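Local coordinates for protein probable hydrolase (Pseudomonas aeruginosa, PDB 3OM8) that probably works as an alpha/beta-fold hydrolase, perhaps as a 3-oxoadipate enol-lactonase that hydrolyses a small lactone ring, at residues B[27-32]-B[55-60]; B[34-39]-B[62-67]; B[48-53]-B[259-264]; B[99-104]-B[244-249]; B[121-126]-B[211-216]. One frame throughout, in Å; residues are numbered along the deposited sequence.

Overall arrangement
Contacts 1 and 5 lie in the same central sheet: each is a pair of parallel neighbouring strands, joined by backbone hydrogen bonds and buried aliphatic side chains. Contact 3 is buried too, although its centre lies farthest out, about 17 Å from the chain's centre; there helices 47-51 and 253-264 meet through a few methyl groups and no polar bond. Contact 4, also buried, and contact 2, only partly so, are made mainly by loops and turns beyond strand ends, and their chemistry is polar: a histidine binds a glycine N-H in contact 2, and a serine faces a histidine in contact 4. One 1,2-ethanediol molecule touches both. The probable active site sits at the strand ends beside contact 5.

Contact 1 of 5, residues B[27-32]-B[55-60]; sequences KPLLAL and RVLRYD
R55 starts the parallel pairing of strand 55-59 with strand 29-32: its N donates to P28 O at 2.8 Å, and its O receives L30 N at 2.7 Å. P28 lacks an N-H of its own but still offers a carbonyl, which suits it to the entry of a strand. The side chain of R55 is modelled in two conformers, so its touch on L29 is less sure. V56 turns to the opposite face, where its CG1, anti to the backbone N (chi1 179°), lies 3.7 Å from L32 CD1. L57 comes back to the face of L29 and A31. Its O takes L32 N in a nearly straight bond of 2.9 Å, and its N donates to L30 O. L57 CB rests on L29 CD1 at 3.8 Å, while L57 CD2 reaches A31 CB at 3.9 Å, the small methyl of A31 leaving room for the leucine's branched end. At R58 the CG methylene runs alongside L32 CD1, and the guanidinium continues past it to salt bridges with D44 and D22. The two strands are inclined at 25°. Beyond the bond from L32 N to L57 O, a water links them, accepting from Y59 N and donating to L32 O. Y59 CE2 comes 3.3 Å from L32 O, which lies oblique to the ring, and the tyrosine hydroxyl bonds to S33. This pair belongs to a beta-alpha-beta unit whose helix 47-51 covers L32 and V56 through L50. Helix 76-90 lies against L57 and Y59 on the other face, and strands 95-100 and 16-22 flank the two strands.

Contact 2 of 5, residues B[34-39]-B[62-67]; sequences NSIGTT and RGHGAS. With EDO (1,2-ethanediol), chain F.
G37 and H64 meet where two loops, each with a tight turn, come together: a type II beta turn from S35 to T38 and a type II' turn from H64 to S67. The one direct hydrogen bond between them is a nearly straight one of 2.9 Å from G37 N to H64 NE2, with the donor 20° out of the ring plane. H64 CG is anti to the carbonyl carbon (chi1 -73°), which carries the ring toward that N-H. On the other side of the imidazole, H64 ND1 donates to R62 O at 3.1 Å, although the nitrogen stands above that carbonyl's plane. Gripped at both nitrogens, the ring is fixed in rotation, in a pattern consistent with a proton on ND1 and a bare NE2. I36 CG1 sits at the ring's edge, 3.8 Å from H64 NE2. Glycine suits both turns: G37 holds the positive phi of a type II turn, and a beta carbon on G65 would run into T39 CG2, which packs 3.6 Å from G65 CA. The segment 34-39 follows strand 29-33, where alpha/beta hydrolases commonly supply a backbone N-H to the oxyanion hole. Consistent with that role, I36 N donates to O2 of a 1,2-ethanediol at 3.3 Å, beside the turn that carries S101. Hydroxyls brace the turn from within: T38 OG1 bonds to S35 O at 3.0 Å, and S35 OG to I36 O at 2.9 Å. Helices 150-160 and 185-196 lie over I36 with F156, L188 and F192. Nearby, a water accepts from G65 N and gives a weak bond to T38 O.

Contact 3 of 5, residues B[48-53]-B[259-264]; sequences PALTRH and AVLSFL
L261 carries this contact, its two methyls reaching from helix 253-264 to different parts of the segment 48-53. With CG anti to the carbonyl carbon (chi1 -73°), the branch is aimed at the facing helix, and CD1 comes 3.7 Å from A49 O and 4.0 Å from A49 CB. The alanine is small enough to let the leucine tip approach the backbone. The other methyl, L261 CD2, touches L50 CD2 at 4.0 Å and lies 4.1 Å from H53 CD2, the histidine side chain standing at about a right angle to the leucine. V260 adds a looser touch, its CG1 4.2 Å from L50 CD2. The touches are van der Waals contacts, mostly between aliphatic groups, as befits two helices meeting over a hydrophobic sheet. H53 N bonds to L50 O, and the loop residue F54 also touches L261 and L264. A259 and S262 pack against P243 and Y218 of a neighbouring subunit. Farther out, L50 rests on L30 and L32, V260 on I214, and F263 on V122 and L212. Helices 47-51 and 253-264 thus lie side by side over strands 29-33, 118-124 and 211-216.

Contact 4 of 5, residues B[99-104]-B[244-249]; sequences GLSLGG and AVHLSN. With EDO (1,2-ethanediol), chain F.
S101 OG has two polar partners, O2 of a 1,2-ethanediol at 2.8 Å and H246 NE2 at 3.0 Å. The imidazole bond is weak because it is strongly bent (122° at the hydrogen), although OG lies at the ring's edge, in its plane. H246 reaches the serine with CG anti to the backbone N (chi1 -174°). Its second-shell partner is D219, whose OD2 bonds to H246 ND1 and so helps set the ring's rotation, while the W160 ring meets it with planes at about 20°. The diol, probably from the crystallisation liquor, is held also by L102 N, at 3.0 Å from its O2. Beside the polar pair, L100 CD2 packs on L247 CD2 at 3.8 Å, the two leucines crossing at about a right angle. L100 CD1 also lies 3.7 Å from N249 OD1, a buried oxygen with no polar partner, whereas N249 ND2 bonds to Q46. S101 has positive phi in a tight strand-to-helix turn, which glycines flank with good reason: a beta carbon on G99 would collide with G103 O, and one on G103 would crowd L100 N. This G-x-S-x-G turn matches the nucleophile elbow of alpha/beta hydrolases, and S101, H246 and D219 probably form the Ser-His-Asp catalytic triad.

Contact 5 of 5, residues B[121-126]-B[211-216]; sequences LVLANT and TLVIAG
V122 CG1 sits between two side chains of the adjoining strand, 4.2 Å from L212 CD2 and 4.2 Å from I214 CD1. The CG1 branch of I214 is anti to the carbonyl carbon (chi1 -57°), which carries CD1 back along the strand to the valine. A124, on the same face, sets its CB opposite I214 CB; its small methyl suits a place next to a branched isoleucine, with F256 of helix 253-264 covering both. On the other face L123 CD1 rests on T211 CG2 at 3.8 Å, and L121 lies alongside T211, whose hydroxyl turns to R209 O. Successive residues alternate between two buried faces, as suits an inner parallel strand pair toward one side of the alpha/beta hydrolase sheet. The chain between these two neighbouring strands is largely helical and includes helices 134-145 to 185-196. The two strands, inclined by 11°, are joined through L212 N to L121 O at 2.8 Å, L123 N to L212 O at 2.9 Å and I214 N to L123 O at 2.9 Å. Pairing continues past strand 121-124, where N125 N donates to I214 O at 2.8 Å. N125 takes left-handed backbone angles that turn the chain, and its side chain, whose amide orientation is doubtful, lies against D219 and H246 of the probable triad. At this polar edge a water accepts from T126 N and donates to I214 O.

Contact 1 of 5, residues B[27-32]-B[55-60]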
# COMPACT_ATOMS: atom_id res chain seq x y z
N LYS B 27 -27.07 16.91 2.67
CA LYS B 27 -25.67 16.50 2.61
C LYS B 27 -25.34 15.90 1.25
O LYS B 27 -26.21 15.42 0.55
CB LYS B 27 -25.36 15.53 3.75
CG LYS B 27 -25.21 16.24 5.09
CD LYS B 27 -25.10 15.28 6.25
CE LYS B 27 -25.07 16.04 7.57
NZ LYS B 27 -25.27 15.14 8.74
N PRO B 28 -24.05 15.93 0.87
CA PRO B 28 -23.59 15.45 -0.44
C PRO B 28 -23.90 13.97 -0.61
O PRO B 28 -23.84 13.22 0.36
CB PRO B 28 -22.08 15.66 -0.37
CG PRO B 28 -21.88 16.69 0.71
CD PRO B 28 -22.94 16.38 1.72
N LEU B 29 -24.20 13.56 -1.84
CA LEU B 29 -24.64 12.19 -2.12
C LEU B 29 -23.47 11.23 -2.28
O LEU B 29 -22.55 11.50 -3.06
CB LEU B 29 -25.53 12.15 -3.37
CG LEU B 29 -26.55 11.01 -3.63
CD1 LEU B 29 -25.86 9.73 -4.01
CD2 LEU B 29 -27.47 10.78 -2.45
N LEU B 30 -23.50 10.14 -1.53
CA LEU B 30 -22.54 9.05 -1.69
C LEU B 30 -23.28 7.76 -2.04
O LEU B 30 -24.10 7.28 -1.26
CB LEU B 30 -21.72 8.86 -0.41
CG LEU B 30 -20.89 7.57 -0.38
CD1 LEU B 30 -19.88 7.55 -1.53
CD2 LEU B 30 -20.18 7.42 0.95
N ALA B 31 -22.98 7.21 -3.22
CA ALA B 31 -23.61 5.97 -3.68
C ALA B 31 -22.71 4.77 -3.44
O ALA B 31 -21.52 4.80 -3.75
CB ALA B 31 -23.99 6.07 -5.15
N LEU B 32 -23.29 3.71 -2.88
CA LEU B 32 -22.57 2.46 -2.62
C LEU B 32 -23.05 1.38 -3.57
O LEU B 32 -24.25 1.25 -3.81
CB LEU B 32 -22.80 2.02 -1.17
CG LEU B 32 -22.51 3.12 -0.15
CD1 LEU B 32 -22.59 2.57 1.27
CD2 LEU B 32 -21.16 3.70 -0.42
N ARG B 55 -25.29 11.96 2.40
CA ARG B 55 -26.52 11.25 2.13
C ARG B 55 -26.10 9.99 1.40
O ARG B 55 -25.49 10.06 0.33
CB ARG B 55 -27.43 12.08 1.25
CG ARG B 55 -28.87 11.60 1.21
CD ARG B 55 -29.65 12.40 0.21
NE ARG B 55 -31.09 12.22 0.38
CZ ARG B 55 -31.99 12.59 -0.52
NH1 ARG B 55 -33.28 12.40 -0.28
NH2 ARG B 55 -31.60 13.14 -1.65
N VAL B 56 -26.42 8.83 1.98
CA VAL B 56 -25.98 7.56 1.40
C VAL B 56 -27.06 6.85 0.57
O VAL B 56 -28.10 6.44 1.09
CB VAL B 56 -25.46 6.61 2.50
CG1 VAL B 56 -25.02 5.28 1.91
CG2 VAL B 56 -24.30 7.26 3.24
N LEU B 57 -26.80 6.72 -0.73
CA LEU B 57 -27.66 5.94 -1.61
C LEU B 57 -27.15 4.52 -1.68
O LEU B 57 -26.00 4.29 -2.06
CB LEU B 57 -27.66 6.53 -3.02
CG LEU B 57 -28.28 5.63 -4.11
CD1 LEU B 57 -29.78 5.59 -3.98
CD2 LEU B 57 -27.89 6.13 -5.49
N ARG B 58 -28.00 3.56 -1.29
CA ARG B 58 -27.69 2.14 -1.40
C ARG B 58 -28.72 1.45 -2.30
O ARG B 58 -29.87 1.88 -2.36
CB ARG B 58 -27.70 1.47 -0.02
CG ARG B 58 -26.48 1.79 0.84
CD ARG B 58 -26.52 0.99 2.12
NE ARG B 58 -27.64 1.38 2.97
CZ ARG B 58 -28.05 0.69 4.03
NH1 ARG B 58 -27.45 -0.45 4.36
NH2 ARG B 58 -29.07 1.12 4.75
N TYR B 59 -28.31 0.40 -3.01
CA TYR B 59 -29.25 -0.36 -3.84
C TYR B 59 -28.82 -1.83 -3.96
O TYR B 59 -27.63 -2.15 -3.81
CB TYR B 59 -29.38 0.27 -5.23
CG TYR B 59 -28.16 0.06 -6.11
CD1 TYR B 59 -28.21 -0.82 -7.18
CD2 TYR B 59 -26.96 0.72 -5.86
CE1 TYR B 59 -27.10 -1.03 -7.99
CE2 TYR B 59 -25.85 0.52 -6.66
CZ TYR B 59 -25.92 -0.36 -7.72
OH TYR B 59 -24.83 -0.58 -8.54
N ASP B 60 -29.78 -2.71 -4.20
CA ASP B 60 -29.48 -4.10 -4.53
C ASP B 60 -29.28 -4.18 -6.04
O ASP B 60 -30.14 -3.78 -6.82
CB ASP B 60 -30.60 -5.03 -4.07
CG ASP B 60 -30.59 -5.23 -2.57
OD1 ASP B 60 -29.53 -4.97 -1.98
OD2 ASP B 60 -31.62 -5.65 -1.99
O HOH W 1 -25.66 -0.44 -2.06

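Contact 2 of 5, residues B[34-39]-B[62-67]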
# COMPACT_ATOMS: atom_id res chain seq x y z
N ASN B 34 -22.64 -2.91 -4.36
CA ASN B 34 -22.31 -4.09 -3.57
C ASN B 34 -21.44 -5.13 -4.28
O ASN B 34 -21.21 -5.05 -5.48
CB ASN B 34 -23.58 -4.79 -3.08
CG ASN B 34 -24.63 -3.81 -2.59
OD1 ASN B 34 -24.33 -2.84 -1.92
ND2 ASN B 34 -25.89 -4.08 -2.93
N SER B 35 -20.94 -6.10 -3.52
CA SER B 35 -20.28 -7.26 -4.10
C SER B 35 -21.33 -8.15 -4.75
O SER B 35 -22.52 -8.09 -4.41
CB SER B 35 -19.58 -8.06 -3.00
OG SER B 35 -19.15 -9.34 -3.47
N ILE B 36 -20.90 -8.98 -5.69
CA ILE B 36 -21.76 -10.02 -6.23
C ILE B 36 -22.20 -10.88 -5.04
O ILE B 36 -21.45 -11.05 -4.08
CB ILE B 36 -20.99 -10.89 -7.23
CG1 ILE B 36 -21.92 -11.80 -8.02
CG2 ILE B 36 -19.94 -11.74 -6.49
CD1 ILE B 36 -21.15 -12.76 -8.89
N GLY B 37 -23.42 -11.42 -5.09
CA GLY B 37 -23.86 -12.33 -4.05
C GLY B 37 -24.26 -11.68 -2.74
O GLY B 37 -24.51 -12.39 -1.76
N THR B 38 -24.32 -10.35 -2.68
CA THR B 38 -24.71 -9.70 -1.45
C THR B 38 -25.86 -8.74 -1.67
O THR B 38 -26.33 -8.56 -2.80
CB THR B 38 -23.54 -8.90 -0.77
OG1 THR B 38 -23.23 -7.75 -1.56
CG2 THR B 38 -22.30 -9.78 -0.59
N THR B 39 -26.32 -8.12 -0.58
CA THR B 39 -27.33 -7.07 -0.63
C THR B 39 -26.79 -5.78 -0.02
O THR B 39 -25.69 -5.75 0.53
CB THR B 39 -28.58 -7.48 0.13
OG1 THR B 39 -28.28 -7.52 1.53
CG2 THR B 39 -29.07 -8.87 -0.33
N ARG B 62 -28.94 -5.38 -9.93
CA ARG B 62 -29.68 -6.23 -10.84
C ARG B 62 -29.41 -7.69 -10.48
O ARG B 62 -28.27 -8.10 -10.32
CB ARG B 62 -29.24 -5.90 -12.27
CG ARG B 62 -29.70 -6.82 -13.36
CD ARG B 62 -29.23 -6.27 -14.71
NE ARG B 62 -29.80 -4.95 -14.97
CZ ARG B 62 -30.82 -4.71 -15.79
NH1 ARG B 62 -31.28 -3.48 -15.96
NH2 ARG B 62 -31.39 -5.72 -16.46
N GLY B 63 -30.48 -8.47 -10.31
CA GLY B 63 -30.33 -9.89 -10.05
C GLY B 63 -30.13 -10.27 -8.59
O GLY B 63 -30.04 -11.46 -8.27
N HIS B 64 -30.09 -9.27 -7.71
CA HIS B 64 -29.73 -9.49 -6.30
C HIS B 64 -30.78 -9.02 -5.29
O HIS B 64 -31.57 -8.11 -5.56
CB HIS B 64 -28.42 -8.77 -5.97
CG HIS B 64 -27.20 -9.41 -6.55
ND1 HIS B 64 -26.77 -9.15 -7.84
CD2 HIS B 64 -26.30 -10.27 -6.02
CE1 HIS B 64 -25.67 -9.83 -8.07
NE2 HIS B 64 -25.36 -10.52 -6.99
N GLY B 65 -30.73 -9.64 -4.11
CA GLY B 65 -31.53 -9.23 -2.97
C GLY B 65 -32.98 -8.86 -3.27
O GLY B 65 -33.78 -9.71 -3.64
N ALA B 66 -33.30 -7.59 -3.10
CA ALA B 66 -34.68 -7.13 -3.19
C ALA B 66 -34.99 -6.59 -4.57
O ALA B 66 -36.09 -6.12 -4.82
CB ALA B 66 -34.96 -6.06 -2.15
N SER B 67 -34.01 -6.64 -5.45
CA SER B 67 -34.23 -6.28 -6.84
C SER B 67 -34.74 -7.50 -7.63
O SER B 67 -34.66 -8.63 -7.16
CB SER B 67 -32.96 -5.71 -7.46
OG SER B 67 -32.70 -4.41 -6.96
C1 EDO F . -16.47 -9.80 -8.94
O1 EDO F . -15.51 -10.85 -8.72
C2 EDO F . -17.74 -10.07 -8.12
O2 EDO F . -17.90 -9.24 -6.95
O HOH W 2 -28.42 -11.17 -3.12

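Contact 3 of 5, residues B[48-53]-B[259-264]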
# COMPACT_ATOMS: atom_id res chain seq x y z
N PRO B 48 -23.61 4.56 10.21
CA PRO B 48 -23.49 5.65 11.19
C PRO B 48 -22.35 6.63 10.85
O PRO B 48 -22.59 7.83 10.81
CB PRO B 48 -23.21 4.92 12.50
CG PRO B 48 -23.94 3.58 12.30
CD PRO B 48 -23.70 3.23 10.86
N ALA B 49 -21.16 6.11 10.58
CA ALA B 49 -20.04 6.98 10.23
C ALA B 49 -20.24 7.68 8.88
O ALA B 49 -19.92 8.86 8.72
CB ALA B 49 -18.72 6.22 10.25
N LEU B 50 -20.77 6.95 7.91
CA LEU B 50 -20.95 7.53 6.58
C LEU B 50 -21.99 8.64 6.56
O LEU B 50 -21.80 9.67 5.92
CB LEU B 50 -21.30 6.45 5.55
CG LEU B 50 -20.17 5.51 5.16
CD1 LEU B 50 -20.63 4.54 4.11
CD2 LEU B 50 -18.98 6.30 4.65
N THR B 51 -23.10 8.43 7.28
CA THR B 51 -24.23 9.36 7.22
C THR B 51 -24.01 10.60 8.06
O THR B 51 -24.83 11.52 8.04
CB THR B 51 -25.56 8.71 7.67
OG1 THR B 51 -25.47 8.26 9.02
CG2 THR B 51 -25.95 7.55 6.74
N ARG B 52 -22.91 10.62 8.81
CA ARG B 52 -22.52 11.82 9.55
C ARG B 52 -22.20 12.95 8.58
O ARG B 52 -22.42 14.11 8.88
CB ARG B 52 -21.31 11.56 10.45
CG ARG B 52 -21.66 11.07 11.85
CD ARG B 52 -20.47 11.24 12.81
NE ARG B 52 -20.11 9.97 13.44
CZ ARG B 52 -19.10 9.19 13.06
NH1 ARG B 52 -18.87 8.04 13.70
NH2 ARG B 52 -18.31 9.54 12.05
N HIS B 53 -21.69 12.58 7.41
CA HIS B 53 -21.21 13.55 6.43
C HIS B 53 -21.94 13.50 5.07
O HIS B 53 -21.98 14.49 4.34
CB HIS B 53 -19.72 13.32 6.22
CG HIS B 53 -18.94 13.26 7.50
ND1 HIS B 53 -18.36 14.38 8.08
CD2 HIS B 53 -18.66 12.23 8.33
CE1 HIS B 53 -17.75 14.02 9.19
NE2 HIS B 53 -17.92 12.72 9.37
N ALA B 259 -10.37 5.52 5.97
CA ALA B 259 -9.78 5.69 4.65
C ALA B 259 -10.74 6.39 3.72
O ALA B 259 -10.36 7.33 3.01
CB ALA B 259 -9.38 4.35 4.07
N VAL B 260 -11.99 5.93 3.71
CA VAL B 260 -13.03 6.51 2.85
C VAL B 260 -13.35 7.96 3.23
O VAL B 260 -13.31 8.85 2.38
CB VAL B 260 -14.36 5.67 2.89
CG1 VAL B 260 -15.50 6.41 2.24
CG2 VAL B 260 -14.16 4.31 2.24
N LEU B 261 -13.66 8.18 4.50
CA LEU B 261 -14.07 9.50 4.98
C LEU B 261 -12.99 10.57 4.80
O LEU B 261 -13.29 11.73 4.48
CB LEU B 261 -14.52 9.42 6.44
CG LEU B 261 -15.89 8.75 6.58
CD1 LEU B 261 -16.32 8.59 8.04
CD2 LEU B 261 -16.93 9.53 5.80
N SER B 262 -11.73 10.19 4.99
CA SER B 262 -10.65 11.16 4.89
C SER B 262 -10.45 11.54 3.43
O SER B 262 -10.21 12.71 3.11
CB SER B 262 -9.35 10.59 5.47
OG SER B 262 -9.48 10.41 6.87
N PHE B 263 -10.57 10.54 2.56
CA PHE B 263 -10.46 10.75 1.13
C PHE B 263 -11.57 11.65 0.60
O PHE B 263 -11.33 12.51 -0.24
CB PHE B 263 -10.49 9.40 0.39
CG PHE B 263 -10.56 9.54 -1.10
CD1 PHE B 263 -9.49 10.05 -1.82
CD2 PHE B 263 -11.70 9.16 -1.79
CE1 PHE B 263 -9.55 10.18 -3.20
CE2 PHE B 263 -11.77 9.27 -3.18
CZ PHE B 263 -10.70 9.78 -3.89
N LEU B 264 -12.79 11.46 1.10
CA LEU B 264 -13.95 12.18 0.56
C LEU B 264 -14.11 13.58 1.16
O LEU B 264 -14.96 14.36 0.73
CB LEU B 264 -15.23 11.37 0.77
CG LEU B 264 -15.34 10.07 -0.03
CD1 LEU B 264 -16.62 9.35 0.33
CD2 LEU B 264 -15.28 10.34 -1.54

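Contact 4 of 5, residues B[99-104]-B[244-249]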
# COMPACT_ATOMS: atom_id res chain seq x y z
N GLY B 99 -17.66 1.48 -4.63
CA GLY B 99 -18.06 0.15 -5.06
C GLY B 99 -17.06 -0.88 -4.59
O GLY B 99 -15.85 -0.68 -4.71
N LEU B 100 -17.56 -1.98 -4.03
CA LEU B 100 -16.71 -3.07 -3.59
C LEU B 100 -16.83 -4.27 -4.54
O LEU B 100 -17.93 -4.72 -4.85
CB LEU B 100 -17.03 -3.47 -2.15
CG LEU B 100 -16.08 -4.47 -1.49
CD1 LEU B 100 -15.73 -4.03 -0.07
CD2 LEU B 100 -16.68 -5.85 -1.47
N SER B 101 -15.69 -4.78 -4.99
CA SER B 101 -15.66 -5.90 -5.94
C SER B 101 -16.44 -5.58 -7.23
O SER B 101 -16.07 -4.65 -7.96
CB SER B 101 -16.18 -7.17 -5.28
OG SER B 101 -15.56 -8.30 -5.84
N LEU B 102 -17.49 -6.35 -7.53
CA LEU B 102 -18.30 -6.07 -8.72
C LEU B 102 -18.72 -4.59 -8.73
O LEU B 102 -18.61 -3.92 -9.76
CB LEU B 102 -19.55 -6.98 -8.80
CG LEU B 102 -20.52 -6.70 -9.96
CD1 LEU B 102 -19.83 -6.79 -11.33
CD2 LEU B 102 -21.74 -7.63 -9.92
N GLY B 103 -19.17 -4.09 -7.58
CA GLY B 103 -19.49 -2.67 -7.46
C GLY B 103 -18.32 -1.79 -7.89
O GLY B 103 -18.51 -0.70 -8.45
N GLY B 104 -17.10 -2.26 -7.64
CA GLY B 104 -15.91 -1.50 -8.01
C GLY B 104 -15.70 -1.46 -9.52
O GLY B 104 -15.17 -0.48 -10.06
N ALA B 244 -6.49 -7.55 4.97
CA ALA B 244 -7.78 -8.23 4.82
C ALA B 244 -7.77 -9.25 3.69
O ALA B 244 -6.84 -9.29 2.87
CB ALA B 244 -8.89 -7.22 4.58
N VAL B 245 -8.83 -10.06 3.66
CA VAL B 245 -9.10 -10.97 2.55
C VAL B 245 -9.93 -10.26 1.47
O VAL B 245 -9.35 -9.62 0.60
CB VAL B 245 -9.78 -12.25 3.03
CG1 VAL B 245 -9.93 -13.23 1.87
CG2 VAL B 245 -8.96 -12.88 4.16
N HIS B 246 -11.25 -10.34 1.51
CA HIS B 246 -12.03 -9.73 0.43
C HIS B 246 -13.08 -8.67 0.82
O HIS B 246 -13.30 -7.72 0.08
CB HIS B 246 -12.66 -10.78 -0.49
CG HIS B 246 -13.34 -10.21 -1.70
ND1 HIS B 246 -12.66 -9.52 -2.68
CD2 HIS B 246 -14.64 -10.22 -2.08
CE1 HIS B 246 -13.52 -9.13 -3.61
NE2 HIS B 246 -14.72 -9.55 -3.27
N LEU B 247 -13.72 -8.84 1.96
CA LEU B 247 -14.69 -7.85 2.41
C LEU B 247 -14.04 -7.00 3.50
O LEU B 247 -14.32 -7.15 4.69
CB LEU B 247 -15.97 -8.52 2.94
CG LEU B 247 -16.76 -9.40 1.96
CD1 LEU B 247 -17.67 -10.33 2.72
CD2 LEU B 247 -17.57 -8.57 0.97
N SER B 248 -13.17 -6.10 3.08
CA SER B 248 -12.32 -5.39 4.04
C SER B 248 -13.11 -4.45 4.95
O SER B 248 -12.70 -4.22 6.08
CB SER B 248 -11.17 -4.67 3.32
OG SER B 248 -11.65 -3.80 2.32
N ASN B 249 -14.26 -3.97 4.49
CA ASN B 249 -15.14 -3.18 5.36
C ASN B 249 -15.67 -4.00 6.52
O ASN B 249 -15.97 -3.47 7.59
CB ASN B 249 -16.31 -2.57 4.58
CG ASN B 249 -17.31 -3.62 4.07
OD1 ASN B 249 -16.93 -4.57 3.38
ND2 ASN B 249 -18.58 -3.44 4.40
C1 EDO F . -16.47 -9.80 -8.94
O1 EDO F . -15.51 -10.85 -8.72
C2 EDO F . -17.74 -10.07 -8.12
O2 EDO F . -17.90 -9.24 -6.95

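Contact 5 of 5, residues B[121-126]-B[211-216]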
# COMPACT_ATOMS: atom_id res chain seq x y z
N LEU B 121 -14.15 8.89 -6.44
CA LEU B 121 -14.34 7.47 -6.68
C LEU B 121 -13.52 6.61 -5.72
O LEU B 121 -12.30 6.78 -5.61
CB LEU B 121 -13.99 7.15 -8.13
CG LEU B 121 -14.10 5.72 -8.66
CD1 LEU B 121 -15.59 5.26 -8.76
CD2 LEU B 121 -13.41 5.65 -10.02
N VAL B 122 -14.20 5.72 -5.01
CA VAL B 122 -13.54 4.72 -4.19
C VAL B 122 -13.78 3.32 -4.76
O VAL B 122 -14.91 2.96 -5.12
CB VAL B 122 -14.01 4.77 -2.73
CG1 VAL B 122 -13.15 3.84 -1.86
CG2 VAL B 122 -13.93 6.21 -2.20
N LEU B 123 -12.70 2.54 -4.87
CA LEU B 123 -12.74 1.21 -5.45
C LEU B 123 -12.18 0.24 -4.43
O LEU B 123 -10.97 0.22 -4.19
CB LEU B 123 -11.87 1.18 -6.70
CG LEU B 123 -12.22 2.25 -7.74
CD1 LEU B 123 -11.25 2.22 -8.91
CD2 LEU B 123 -13.65 2.06 -8.23
N ALA B 124 -13.05 -0.55 -3.81
CA ALA B 124 -12.62 -1.47 -2.75
C ALA B 124 -12.57 -2.91 -3.24
O ALA B 124 -13.49 -3.38 -3.90
CB ALA B 124 -13.54 -1.36 -1.55
N ASN B 125 -11.48 -3.61 -2.91
CA ASN B 125 -11.35 -5.02 -3.23
C ASN B 125 -11.92 -5.31 -4.61
O ASN B 125 -12.92 -6.03 -4.75
CB ASN B 125 -12.08 -5.85 -2.18
CG ASN B 125 -11.52 -5.65 -0.77
OD1 ASN B 125 -10.65 -6.40 -0.34
ND2 ASN B 125 -12.05 -4.67 -0.05
N THR B 126 -11.31 -4.73 -5.63
CA THR B 126 -11.82 -4.83 -6.98
C THR B 126 -10.69 -5.05 -7.97
O THR B 126 -9.54 -5.27 -7.59
CB THR B 126 -12.65 -3.60 -7.37
OG1 THR B 126 -13.36 -3.87 -8.59
CG2 THR B 126 -11.74 -2.39 -7.57
N THR B 211 -9.35 9.19 -7.37
CA THR B 211 -9.62 7.80 -7.06
C THR B 211 -8.84 7.28 -5.86
O THR B 211 -7.63 7.41 -5.80
CB THR B 211 -9.26 6.91 -8.27
OG1 THR B 211 -9.97 7.38 -9.42
CG2 THR B 211 -9.62 5.47 -7.98
N LEU B 212 -9.55 6.68 -4.91
CA LEU B 212 -8.92 5.91 -3.85
C LEU B 212 -9.15 4.42 -4.10
O LEU B 212 -10.28 4.00 -4.35
CB LEU B 212 -9.51 6.28 -2.49
CG LEU B 212 -9.13 5.36 -1.33
CD1 LEU B 212 -7.62 5.46 -1.05
CD2 LEU B 212 -9.91 5.71 -0.06
N VAL B 213 -8.09 3.63 -4.02
CA VAL B 213 -8.18 2.18 -4.15
C VAL B 213 -7.85 1.49 -2.83
O VAL B 213 -6.77 1.69 -2.28
CB VAL B 213 -7.21 1.64 -5.21
CG1 VAL B 213 -7.35 0.13 -5.32
CG2 VAL B 213 -7.45 2.30 -6.54
N ILE B 214 -8.79 0.69 -2.33
CA ILE B 214 -8.58 -0.13 -1.14
C ILE B 214 -8.38 -1.58 -1.57
O ILE B 214 -9.16 -2.11 -2.37
CB ILE B 214 -9.77 -0.02 -0.18
CG1 ILE B 214 -10.00 1.45 0.20
CG2 ILE B 214 -9.54 -0.88 1.06
CD1 ILE B 214 -11.18 1.68 1.09
N ALA B 215 -7.32 -2.22 -1.07
CA ALA B 215 -7.03 -3.60 -1.43
C ALA B 215 -6.77 -4.46 -0.20
O ALA B 215 -6.38 -3.95 0.84
CB ALA B 215 -5.84 -3.67 -2.39
N GLY B 216 -7.00 -5.76 -0.33
CA GLY B 216 -6.78 -6.69 0.76
C GLY B 216 -5.55 -7.51 0.45
O GLY B 216 -5.43 -8.08 -0.62
O HOH W 3 -8.94 -3.25 -4.77